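Local structure of kelch-like protein 7 (Homo sapiens, 3II7) at residues Y83-P88 against R126-H131; E101-T106 against F120-T125. The protein is a substrate-specific adapter of a BTB-CUL3-RBX1 E3 ubiquitin ligase, of which this chain is the Kelch-repeat domain. All coordinates share one frame; numbering follows the deposited sequence.

Contact 1 (Y83-P88 against R126-H131); sequences YSKLGP and RTESWH. With EDO (1,2-ethanediol), chain R.
Trp130 reaches across to the end of strand 81-86, where its indole N-H gives a hydrogen bond to the backbone carbonyl of Leu86, NE1 to O 2.9 Å. The acceptor lies near the indole plane, whereas the donor stands 34° out of the carbonyl plane. Tryptophan suits the place because one side chain offers both a donor and a broad apolar face. Over that face comes Pro88, whose CA sits 3.8 Å from the centroid of the six-membered ring in a CH-pi contact, while the Gly87 carbonyl oxygen lies above the same face nearer the pyrrole rim.

The two strands belong to successive four-stranded blades of the Kelch beta-propeller, each the outermost strand of its own, so the indole bridges neighbouring blades. An alanine at Trp130 would probably leave the Leu86 carbonyl without this donor and open a gap beneath Pro88.

The charged pair lies nearer solvent. Lys85 NZ and Glu128 OE2 form a long salt bridge of 3.9 Å, supplemented by a water that accepts from NZ and donates to Glu128 OE1. Lys85 bends at chi2 (-73°), which turns CD toward a 1,2-ethanediol, probably from the crystallisation liquor; the diol's O1 accepts from Leu86 N at 2.8 Å.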
loop_
_atom_site.group_PDB
_atom_site.type_symbol
_atom_site.label_atom_id
_atom_site.label_comp_id
_atom_site.label_asym_id
_atom_site.label_seq_id
_atom_site.Cartn_x
_atom_site.Cartn_y
_atom_site.Cartn_z
ATOM N N TYR A 83 -2.169 -20.178 -5.165
ATOM C CA TYR A 83 -2.588 -20.448 -6.527
ATOM C C TYR A 83 -2.329 -19.244 -7.422
ATOM O O TYR A 83 -1.970 -18.169 -6.932
ATOM C CB TYR A 83 -4.048 -20.907 -6.574
ATOM C CG TYR A 83 -5.046 -19.927 -6.061
ATOM C CD1 TYR A 83 -5.779 -19.135 -6.938
ATOM C CD2 TYR A 83 -5.321 -19.820 -4.691
ATOM C CE1 TYR A 83 -6.733 -18.215 -6.459
ATOM C CE2 TYR A 83 -6.288 -18.938 -4.230
ATOM C CZ TYR A 83 -6.979 -18.143 -5.115
ATOM O OH TYR A 83 -7.945 -17.265 -4.659
ATOM N N SER A 84 -2.455 -19.425 -8.735
ATOM C CA SER A 84 -2.128 -18.330 -9.657
ATOM C C SER A 84 -3.183 -18.120 -10.711
ATOM O O SER A 84 -3.744 -19.090 -11.249
ATOM C CB SER A 84 -0.790 -18.585 -10.346
ATOM O OG SER A 84 0.244 -18.763 -9.415
ATOM N N LYS A 85 -3.437 -16.850 -11.004
ATOM C CA LYS A 85 -4.354 -16.416 -12.055
ATOM C C LYS A 85 -3.602 -15.476 -12.987
ATOM O O LYS A 85 -2.460 -15.198 -12.755
ATOM C CB LYS A 85 -5.530 -15.693 -11.418
ATOM C CG LYS A 85 -6.354 -16.574 -10.521
ATOM C CD LYS A 85 -7.185 -17.542 -11.364
ATOM C CE LYS A 85 -7.818 -18.620 -10.531
ATOM N NZ LYS A 85 -8.266 -19.724 -11.417
ATOM N N LEU A 86 -4.235 -15.033 -14.076
ATOM C CA LEU A 86 -3.574 -14.077 -14.947
ATOM C C LEU A 86 -3.785 -12.698 -14.353
ATOM O O LEU A 86 -4.826 -12.421 -13.778
ATOM C CB LEU A 86 -4.032 -14.215 -16.411
ATOM C CG LEU A 86 -3.417 -15.451 -17.119
ATOM C CD1 LEU A 86 -3.978 -15.627 -18.555
ATOM C CD2 LEU A 86 -1.859 -15.407 -17.147
ATOM N N GLY A 87 -2.737 -11.886 -14.395
ATOM C CA GLY A 87 -2.664 -10.662 -13.633
ATOM C C GLY A 87 -3.232 -9.529 -14.397
ATOM O O GLY A 87 -4.027 -9.752 -15.321
ATOM N N PRO A 88 -2.822 -8.278 -14.042
ATOM C CA PRO A 88 -3.466 -7.218 -14.732
ATOM C C PRO A 88 -3.158 -7.309 -16.218
ATOM O O PRO A 88 -2.041 -7.697 -16.586
ATOM C CB PRO A 88 -2.872 -5.944 -14.085
ATOM C CG PRO A 88 -1.507 -6.323 -13.690
ATOM C CD PRO A 88 -1.588 -7.839 -13.361
ATOM N N ARG A 126 -15.493 -12.695 -8.330
ATOM C CA ARG A 126 -16.594 -13.659 -8.520
ATOM C C ARG A 126 -16.541 -14.289 -9.915
ATOM O O ARG A 126 -16.571 -15.510 -10.044
ATOM C CB ARG A 126 -17.949 -12.980 -8.283
ATOM C CG ARG A 126 -19.163 -13.936 -8.404
ATOM C CD ARG A 126 -20.453 -13.283 -7.946
ATOM N NE ARG A 126 -20.907 -12.229 -8.861
ATOM C CZ ARG A 126 -21.521 -12.435 -10.035
ATOM N NH1 ARG A 126 -21.759 -13.674 -10.486
ATOM N NH2 ARG A 126 -21.894 -11.392 -10.773
ATOM N N THR A 127 -16.464 -13.445 -10.953
ATOM C CA THR A 127 -16.387 -13.904 -12.356
ATOM C C THR A 127 -14.952 -14.208 -12.839
ATOM O O THR A 127 -14.773 -14.753 -13.919
ATOM C CB THR A 127 -17.007 -12.876 -13.306
ATOM O OG1 THR A 127 -16.334 -11.623 -13.151
ATOM C CG2 THR A 127 -18.492 -12.682 -13.002
ATOM N N GLU A 128 -13.945 -13.831 -12.043
ATOM C CA GLU A 128 -12.534 -14.062 -12.375
ATOM C C GLU A 128 -12.170 -13.434 -13.723
ATOM O O GLU A 128 -11.493 -14.034 -14.550
ATOM C CB GLU A 128 -12.198 -15.564 -12.327
ATOM C CG GLU A 128 -12.439 -16.171 -10.941
ATOM C CD GLU A 128 -11.841 -17.564 -10.769
ATOM O OE1 GLU A 128 -12.027 -18.409 -11.667
ATOM O OE2 GLU A 128 -11.203 -17.814 -9.721
ATOM N N SER A 129 -12.609 -12.194 -13.913
ATOM C CA SER A 129 -12.348 -11.474 -15.134
ATOM C C SER A 129 -11.846 -10.065 -14.853
ATOM O O SER A 129 -12.194 -9.444 -13.831
ATOM C CB SER A 129 -13.620 -11.414 -15.969
ATOM O OG SER A 129 -14.685 -10.867 -15.230
ATOM N N TRP A 130 -11.030 -9.559 -15.783
ATOM C CA TRP A 130 -10.471 -8.231 -15.701
ATOM C C TRP A 130 -11.230 -7.245 -16.577
ATOM O O TRP A 130 -11.692 -7.598 -17.667
ATOM C CB TRP A 130 -9.008 -8.248 -16.144
ATOM C CG TRP A 130 -8.063 -8.804 -15.129
ATOM C CD1 TRP A 130 -7.556 -10.090 -15.072
ATOM C CD2 TRP A 130 -7.468 -8.092 -14.050
ATOM N NE1 TRP A 130 -6.689 -10.209 -14.006
ATOM C CE2 TRP A 130 -6.618 -8.999 -13.359
ATOM C CE3 TRP A 130 -7.562 -6.774 -13.586
ATOM C CZ2 TRP A 130 -5.884 -8.618 -12.228
ATOM C CZ3 TRP A 130 -6.834 -6.407 -12.466
ATOM C CH2 TRP A 130 -6.017 -7.330 -11.792
ATOM N N HIS A 131 -11.319 -5.997 -16.100
ATOM C CA HIS A 131 -12.085 -4.948 -16.746
ATOM C C HIS A 131 -11.339 -3.620 -16.639
ATOM O O HIS A 131 -10.853 -3.261 -15.564
ATOM C CB HIS A 131 -13.473 -4.839 -16.085
ATOM C CG HIS A 131 -14.239 -6.129 -16.087
ATOM N ND1 HIS A 131 -15.029 -6.522 -17.145
ATOM C CD2 HIS A 131 -14.292 -7.138 -15.185
ATOM C CE1 HIS A 131 -15.548 -7.707 -16.889
ATOM N NE2 HIS A 131 -15.121 -8.102 -15.704
HETATM C C1 EDO R . -7.906 -15.143 -14.507
HETATM O O1 EDO R . -6.772 -16.020 -14.654
HETATM C C2 EDO R . -7.773 -13.953 -15.470
HETATM O O2 EDO R . -7.797 -14.377 -16.848
HETATM O O HOH W 1 -10.063 -18.798 -13.584
#

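Contact 2 (E101-T106 against F120-T125)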
loop_
_atom_site.group_PDB
_atom_site.type_symbol
_atom_site.label_atom_id
_atom_site.label_comp_id
_atom_site.label_asym_id
_atom_site.label_seq_id
_atom_site.Cartn_x
_atom_site.Cartn_y
_atom_site.Cartn_z
ATOM N N GLU A 101 -15.835 -4.284 -2.428
ATOM C CA GLU A 101 -17.052 -5.040 -2.823
ATOM C C GLU A 101 -16.785 -6.150 -3.868
ATOM O O GLU A 101 -17.473 -6.250 -4.887
ATOM C CB GLU A 101 -18.137 -4.073 -3.299
ATOM C CG GLU A 101 -18.453 -2.976 -2.242
ATOM C CD GLU A 101 -19.672 -2.110 -2.585
ATOM O OE1 GLU A 101 -20.646 -2.652 -3.150
ATOM O OE2 GLU A 101 -19.653 -0.888 -2.273
ATOM N N GLY A 102 -15.759 -6.952 -3.613
ATOM C CA GLY A 102 -15.464 -8.133 -4.449
ATOM C C GLY A 102 -14.628 -7.874 -5.683
ATOM O O GLY A 102 -14.297 -8.817 -6.420
ATOM N N LYS A 103 -14.248 -6.615 -5.909
ATOM C CA LYS A 103 -13.356 -6.275 -6.995
ATOM C C LYS A 103 -11.976 -5.831 -6.473
ATOM O O LYS A 103 -11.875 -5.123 -5.455
ATOM C CB LYS A 103 -13.944 -5.171 -7.857
ATOM C CG LYS A 103 -15.116 -5.641 -8.731
ATOM C CD LYS A 103 -16.444 -5.479 -8.054
ATOM C CE LYS A 103 -17.593 -5.587 -9.061
ATOM N NZ LYS A 103 -18.900 -5.360 -8.399
ATOM N N ILE A 104 -10.935 -6.257 -7.172
ATOM C CA ILE A 104 -9.570 -5.811 -6.908
ATOM C C ILE A 104 -9.209 -4.741 -7.918
ATOM O O ILE A 104 -9.143 -5.021 -9.112
ATOM C CB ILE A 104 -8.554 -6.969 -7.065
ATOM C CG1 ILE A 104 -8.941 -8.184 -6.207
ATOM C CG2 ILE A 104 -7.168 -6.485 -6.756
ATOM C CD1 ILE A 104 -9.206 -7.907 -4.807
ATOM N N TYR A 105 -8.937 -3.536 -7.438
ATOM C CA TYR A 105 -8.569 -2.417 -8.285
ATOM C C TYR A 105 -7.062 -2.214 -8.310
ATOM O O TYR A 105 -6.377 -2.393 -7.295
ATOM C CB TYR A 105 -9.257 -1.126 -7.819
ATOM C CG TYR A 105 -10.764 -1.161 -7.908
ATOM C CD1 TYR A 105 -11.427 -0.641 -9.005
ATOM C CD2 TYR A 105 -11.528 -1.698 -6.873
ATOM C CE1 TYR A 105 -12.801 -0.667 -9.098
ATOM C CE2 TYR A 105 -12.935 -1.725 -6.959
ATOM C CZ TYR A 105 -13.547 -1.202 -8.084
ATOM O OH TYR A 105 -14.919 -1.218 -8.178
ATOM N N THR A 106 -6.568 -1.890 -9.498
ATOM C CA THR A 106 -5.140 -1.588 -9.716
ATOM C C THR A 106 -5.029 -0.286 -10.443
ATOM O O THR A 106 -5.748 -0.056 -11.412
ATOM C CB THR A 106 -4.419 -2.735 -10.484
ATOM O OG1 THR A 106 -4.933 -2.861 -11.801
ATOM C CG2 THR A 106 -4.599 -4.082 -9.742
ATOM N N PHE A 120 -6.414 2.287 -14.922
ATOM C CA PHE A 120 -7.199 1.780 -13.801
ATOM C C PHE A 120 -7.907 0.519 -14.299
ATOM O O PHE A 120 -8.713 0.597 -15.199
ATOM C CB PHE A 120 -8.198 2.886 -13.383
ATOM C CG PHE A 120 -8.883 2.671 -12.060
ATOM C CD1 PHE A 120 -8.183 2.290 -10.939
ATOM C CD2 PHE A 120 -10.267 2.923 -11.916
ATOM C CE1 PHE A 120 -8.829 2.149 -9.728
ATOM C CE2 PHE A 120 -10.898 2.766 -10.689
ATOM C CZ PHE A 120 -10.165 2.386 -9.598
ATOM N N GLU A 121 -7.561 -0.635 -13.728
ATOM C CA GLU A 121 -8.078 -1.954 -14.174
ATOM C C GLU A 121 -8.559 -2.709 -12.949
ATOM O O GLU A 121 -7.879 -2.680 -11.924
ATOM C CB GLU A 121 -6.955 -2.776 -14.881
ATOM C CG GLU A 121 -6.278 -2.068 -16.073
ATOM C CD GLU A 121 -5.199 -2.894 -16.803
ATOM O OE1 GLU A 121 -4.358 -3.569 -16.157
ATOM O OE2 GLU A 121 -5.155 -2.813 -18.047
ATOM N N CYS A 122 -9.706 -3.396 -13.025
ATOM C CA CYS A 122 -10.138 -4.160 -11.882
ATOM C C CYS A 122 -10.479 -5.590 -12.219
ATOM O O CYS A 122 -10.868 -5.908 -13.344
ATOM C CB CYS A 122 -11.247 -3.455 -11.129
ATOM S SG CYS A 122 -12.908 -3.780 -11.577
ATOM N N TYR A 123 -10.290 -6.446 -11.214
ATOM C CA TYR A 123 -10.494 -7.868 -11.308
ATOM C C TYR A 123 -11.712 -8.209 -10.486
ATOM O O TYR A 123 -11.759 -7.902 -9.280
ATOM C CB TYR A 123 -9.281 -8.608 -10.754
ATOM C CG TYR A 123 -9.343 -10.140 -10.796
ATOM C CD1 TYR A 123 -9.247 -10.833 -12.002
ATOM C CD2 TYR A 123 -9.457 -10.889 -9.622
ATOM C CE1 TYR A 123 -9.290 -12.223 -12.044
ATOM C CE2 TYR A 123 -9.489 -12.286 -9.652
ATOM C CZ TYR A 123 -9.411 -12.943 -10.863
ATOM O OH TYR A 123 -9.433 -14.309 -10.894
ATOM N N ASP A 124 -12.702 -8.834 -11.125
ATOM C CA ASP A 124 -13.916 -9.251 -10.439
ATOM C C ASP A 124 -13.658 -10.639 -9.865
ATOM O O ASP A 124 -13.494 -11.594 -10.608
ATOM C CB ASP A 124 -15.104 -9.267 -11.392
ATOM C CG ASP A 124 -16.412 -9.560 -10.683
ATOM O OD1 ASP A 124 -16.466 -10.536 -9.921
ATOM O OD2 ASP A 124 -17.376 -8.816 -10.885
ATOM N N THR A 125 -13.569 -10.737 -8.535
ATOM C CA THR A 125 -13.179 -12.006 -7.896
ATOM C C THR A 125 -14.245 -13.093 -8.042
ATOM O O THR A 125 -13.933 -14.270 -7.886
ATOM C CB THR A 125 -12.833 -11.852 -6.367
ATOM O OG1 THR A 125 -14.005 -11.477 -5.638
ATOM C CG2 THR A 125 -11.742 -10.815 -6.141
#
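Ile104 and Tyr123 face each other as a hydrogen-bonded pair of antiparallel strands 103-106 and 120-124, the two inner strands of one Kelch blade. Their backbones exchange two bonds, Ile104 N to Tyr123 O and Tyr123 N to Ile104 O, both 2.8 Å. Thr106 and Glu121 form a second such pair. On the same face, Ile104 CB packs against Tyr123 CB, and CG1 meets Thr125 CG2 at 3.8 Å; the branched aliphatic chain continues onto strands 50-54 and 57-61 of the preceding blade.

Tyr105 rises from the other face, with Cys122; the end of the Phe120 side chain swings in beside it. Its CB rests near Phe120 CE1. Farther out, CG lies about equally far from Phe120 CZ and Cys122 CB, and CD1 is wedged between the two, 3.3 Å from Phe120 CZ and 3.5 Å from Cys122 CB. Tyr105 CE1 then reaches Cys122 SG at 4.0 Å; beyond it the ring runs past segment 120-125, and the side chain also touches Pro176. The Phe120 ring is nearly parallel (19°) but slid aside. A small, polarisable cysteine can lie against the phenol face by its CB, a CH-pi contact, and set its sulfur obliquely.

Threonine adds a hydroxyl to the backbone pattern. Just beyond the strands, Thr125 holds Gly102 O through both N and OG1, the latter at 2.8 Å, and Gly102 has a positive phi that suits a residue without a side chain. Thr106 OG1 likewise joins its own N on Glu121 O, and the Glu121 carboxylate pairs with Arg92. With two donors on each carbonyl and apolar Ile104, Tyr105 and Cys122 between, the register is likely to be held firmly, the Thr106-Glu121 end being buried.

Overall arrangement
Contact 2 is the more buried, lying within a single blade, whereas contact 1 is only partly buried and joins the outermost strands of two neighbouring blades. They meet in one sheet: strand 129-133 of contact 1 pairs with strand 120-124 of contact 2, with Ser129 O close to Asp124 N and His131 O close to Cys122 N, and Trp130 packs on Tyr123 between them. Their chemistry follows their place. Inside the blade, regular backbone bonding dominates, backed by packed side chains and threonine hydroxyls; between blades, a single indole bond, proline packing and a water-assisted charge pair take over. Along the chain, contact 2 is nested within the loop that contact 1 closes.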